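Local coordinates for protein chromatin structure-remodeling complex subunit RSC2 (Saccharomyces cerevisiae, PDB 4BB7) that serves in the RSC chromatin-remodelling complex, acting in transcription regulation and nucleosome positioning, and here contributes its BAH domain, a histone H3 binding module, at residues K103-H108 against G123-C128. Residues are numbered along the deposited sequence; the frame is centred on the assembly and turned at random.
Sequences KCYVIH and GPLFVC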
ATOM      1  N   LYS A 103     -16.079 -14.340   8.645  1.00 35.95           N
ATOM      2  CA  LYS A 103     -14.969 -15.062   9.252  1.00 35.96           C
ATOM      3  C   LYS A 103     -14.798 -16.417   8.582  1.00 35.37           C
ATOM      4  O   LYS A 103     -15.726 -16.933   7.956  1.00 35.10           O
ATOM      5  CB  LYS A 103     -15.227 -15.287  10.745  1.00 35.89           C
ATOM      6  CG  LYS A 103     -15.005 -14.075  11.624  1.00 38.29           C
ATOM      7  CD  LYS A 103     -13.527 -13.785  11.790  1.00 37.07           C
ATOM      8  CE  LYS A 103     -13.291 -12.727  12.855  1.00 46.13           C
ATOM      9  NZ  LYS A 103     -13.736 -13.184  14.202  1.00 50.54           N
ATOM     10  N   CYS A 104     -13.606 -16.986   8.717  1.00 28.85           N
ATOM     11  CA  CYS A 104     -13.368 -18.366   8.319  1.00 31.24           C
ATOM     12  C   CYS A 104     -12.233 -18.927   9.158  1.00 25.55           C
ATOM     13  O   CYS A 104     -11.786 -18.292  10.114  1.00 26.60           O
ATOM     14  CB  CYS A 104     -13.035 -18.472   6.826  1.00 31.59           C
ATOM     15  SG  CYS A 104     -11.308 -18.116   6.379  1.00 34.23           S
ATOM     16  N   TYR A 105     -11.767 -20.115   8.799  1.00 29.59           N
ATOM     17  CA  TYR A 105     -10.624 -20.710   9.477  1.00 34.36           C
ATOM     18  C   TYR A 105      -9.803 -21.583   8.534  1.00 30.87           C
ATOM     19  O   TYR A 105     -10.343 -22.456   7.854  1.00 30.07           O
ATOM     20  CB  TYR A 105     -11.077 -21.520  10.692  1.00 25.51           C
ATOM     21  CG  TYR A 105      -9.952 -21.851  11.643  1.00 29.49           C
ATOM     22  CD1 TYR A 105      -9.528 -20.930  12.589  1.00 32.44           C
ATOM     23  CD2 TYR A 105      -9.307 -23.078  11.589  1.00 29.09           C
ATOM     24  CE1 TYR A 105      -8.499 -21.222  13.460  1.00 33.49           C
ATOM     25  CE2 TYR A 105      -8.276 -23.380  12.458  1.00 30.84           C
ATOM     26  CZ  TYR A 105      -7.877 -22.448  13.392  1.00 36.59           C
ATOM     27  OH  TYR A 105      -6.851 -22.739  14.260  1.00 41.43           O
ATOM     28  N   VAL A 106      -8.499 -21.334   8.492  1.00 27.20           N
ATOM     29  CA  VAL A 106      -7.581 -22.165   7.722  1.00 31.34           C
ATOM     30  C   VAL A 106      -6.727 -23.003   8.668  1.00 33.43           C
ATOM     31  O   VAL A 106      -6.048 -22.461   9.544  1.00 36.01           O
ATOM     32  CB  VAL A 106      -6.663 -21.315   6.818  1.00 33.78           C
ATOM     33  CG1 VAL A 106      -5.637 -22.200   6.117  1.00 28.38           C
ATOM     34  CG2 VAL A 106      -7.487 -20.534   5.802  1.00 31.36           C
ATOM     35  N   ILE A 107      -6.770 -24.323   8.496  1.00 27.23           N
ATOM     36  CA  ILE A 107      -5.994 -25.233   9.337  1.00 32.57           C
ATOM     37  C   ILE A 107      -4.816 -25.847   8.573  1.00 31.12           C
ATOM     38  O   ILE A 107      -4.876 -26.029   7.356  1.00 26.59           O
ATOM     39  CB  ILE A 107      -6.880 -26.354   9.936  1.00 28.22           C
ATOM     40  CG1 ILE A 107      -6.142 -27.085  11.059  1.00 29.51           C
ATOM     41  CG2 ILE A 107      -7.315 -27.333   8.861  1.00 29.56           C
ATOM     42  CD1 ILE A 107      -6.976 -28.144  11.745  1.00 29.04           C
ATOM     43  N   HIS A 108      -3.744 -26.152   9.298  1.00 29.34           N
ATOM     44  CA  HIS A 108      -2.553 -26.747   8.703  1.00 28.03           C
ATOM     45  C   HIS A 108      -2.730 -28.252   8.504  1.00 29.98           C
ATOM     46  O   HIS A 108      -3.049 -28.978   9.446  1.00 30.03           O
ATOM     47  CB  HIS A 108      -1.333 -26.468   9.581  1.00 26.03           C
ATOM     48  CG  HIS A 108      -0.041 -26.916   8.974  1.00 31.73           C
ATOM     49  ND1 HIS A 108       0.951 -27.535   9.704  1.00 26.81           N
ATOM     50  CD2 HIS A 108       0.422 -26.835   7.704  1.00 27.09           C
ATOM     51  CE1 HIS A 108       1.968 -27.815   8.911  1.00 29.61           C
ATOM     52  NE2 HIS A 108       1.673 -27.401   7.691  1.00 25.18           N
ATOM     53  N   GLY A 123     -16.615 -19.753  10.788  1.00 40.59           N
ATOM     54  CA  GLY A 123     -17.067 -19.846   9.410  1.00 31.31           C
ATOM     55  C   GLY A 123     -16.478 -21.053   8.703  1.00 38.60           C
ATOM     56  O   GLY A 123     -16.027 -21.996   9.356  1.00 41.17           O
ATOM     57  N   PRO A 124     -16.463 -21.023   7.361  1.00 34.36           N
ATOM     58  CA  PRO A 124     -16.043 -22.154   6.521  1.00 28.04           C
ATOM     59  C   PRO A 124     -14.688 -22.730   6.923  1.00 23.58           C
ATOM     60  O   PRO A 124     -13.801 -21.991   7.350  1.00 23.97           O
ATOM     61  CB  PRO A 124     -15.952 -21.536   5.121  1.00 25.21           C
ATOM     62  CG  PRO A 124     -16.872 -20.370   5.166  1.00 27.60           C
ATOM     63  CD  PRO A 124     -16.790 -19.830   6.563  1.00 22.90           C
ATOM     64  N   LEU A 125     -14.532 -24.041   6.774  1.00 32.27           N
ATOM     65  CA  LEU A 125     -13.289 -24.713   7.139  1.00 28.14           C
ATOM     66  C   LEU A 125     -12.434 -25.047   5.914  1.00 28.35           C
ATOM     67  O   LEU A 125     -12.804 -25.891   5.099  1.00 30.32           O
ATOM     68  CB  LEU A 125     -13.581 -25.979   7.949  1.00 19.82           C
ATOM     69  CG  LEU A 125     -12.377 -26.865   8.296  1.00 30.89           C
ATOM     70  CD1 LEU A 125     -11.231 -26.045   8.882  1.00 28.51           C
ATOM     71  CD2 LEU A 125     -12.776 -27.990   9.245  1.00 27.40           C
ATOM     72  N   PHE A 126     -11.295 -24.370   5.786  1.00 26.61           N
ATOM     73  CA  PHE A 126     -10.341 -24.662   4.722  1.00 28.21           C
ATOM     74  C   PHE A 126      -9.105 -25.318   5.326  1.00 27.70           C
ATOM     75  O   PHE A 126      -8.835 -25.159   6.518  1.00 24.66           O
ATOM     76  CB  PHE A 126      -9.914 -23.385   3.992  1.00 24.15           C
ATOM     77  CG  PHE A 126     -11.058 -22.549   3.489  1.00 25.80           C
ATOM     78  CD1 PHE A 126     -11.715 -22.881   2.317  1.00 22.84           C
ATOM     79  CD2 PHE A 126     -11.454 -21.409   4.173  1.00 30.61           C
ATOM     80  CE1 PHE A 126     -12.761 -22.103   1.844  1.00 27.78           C
ATOM     81  CE2 PHE A 126     -12.500 -20.624   3.706  1.00 28.24           C
ATOM     82  CZ  PHE A 126     -13.155 -20.972   2.543  1.00 23.65           C
ATOM     83  N   VAL A 127      -8.353 -26.046   4.507  1.00 20.61           N
ATOM     84  CA  VAL A 127      -7.096 -26.628   4.960  1.00 23.78           C
ATOM     85  C   VAL A 127      -5.969 -26.251   4.015  1.00 23.67           C
ATOM     86  O   VAL A 127      -6.165 -26.155   2.805  1.00 27.14           O
ATOM     87  CB  VAL A 127      -7.171 -28.168   5.088  1.00 29.02           C
ATOM     88  CG1 VAL A 127      -7.292 -28.815   3.721  1.00 25.17           C
ATOM     89  CG2 VAL A 127      -5.947 -28.703   5.819  1.00 24.14           C
ATOM     90  N   CYS A 128      -4.787 -26.029   4.575  1.00 28.08           N
ATOM     91  CA  CYS A 128      -3.620 -25.683   3.779  1.00 26.64           C
ATOM     92  C   CYS A 128      -2.458 -26.623   4.073  1.00 26.57           C
ATOM     93  O   CYS A 128      -2.059 -26.808   5.226  1.00 26.44           O
ATOM     94  CB  CYS A 128      -3.206 -24.227   4.028  1.00 24.86           C
ATOM     95  SG  CYS A 128      -1.661 -23.728   3.221  1.00 26.49           S
TER
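The ring of Phe126 meets Cys104 at its edge: CE2 lies 3.8 Å from Cys104 CB, and SG sits near the ring plane, 5.0 Å from the centroid, in a sulfur-aromatic contact. Tyr105, on the other face of the sheet, receives Leu125 CD1 at its ring edge, while Trp32 meets it edge-to-face and Arg111 binds its hydroxyl. Both pairs belong to a parallel strand pairing at one margin of the mixed sheet of the BAH domain, the connection between its strands running through helix 109-114. With CG anti to the carbonyl carbon (chi1 -53°), Phe126 joins Val106 and Cys104 on a buried face also packed by Leu34 and Val46. An alanine in place of Phe126 would remove the ring that Cys104 borders and would probably loosen this packing between strands. Tyr105 and Ile107 use both backbone polar groups toward 123-128, the familiar parallel pattern. Across the opposite face, Ile107 CG2 approaches Val127 CG2 at 3.6 Å as the two branched side chains cross obliquely, beside Tyr112. The backbone bonds differ in direction: Cys128 N meets Ile107 O nearly along the C=O axis at 2.8 Å, whereas Ile107 N approaches Phe126 O from 27° above the carbonyl plane.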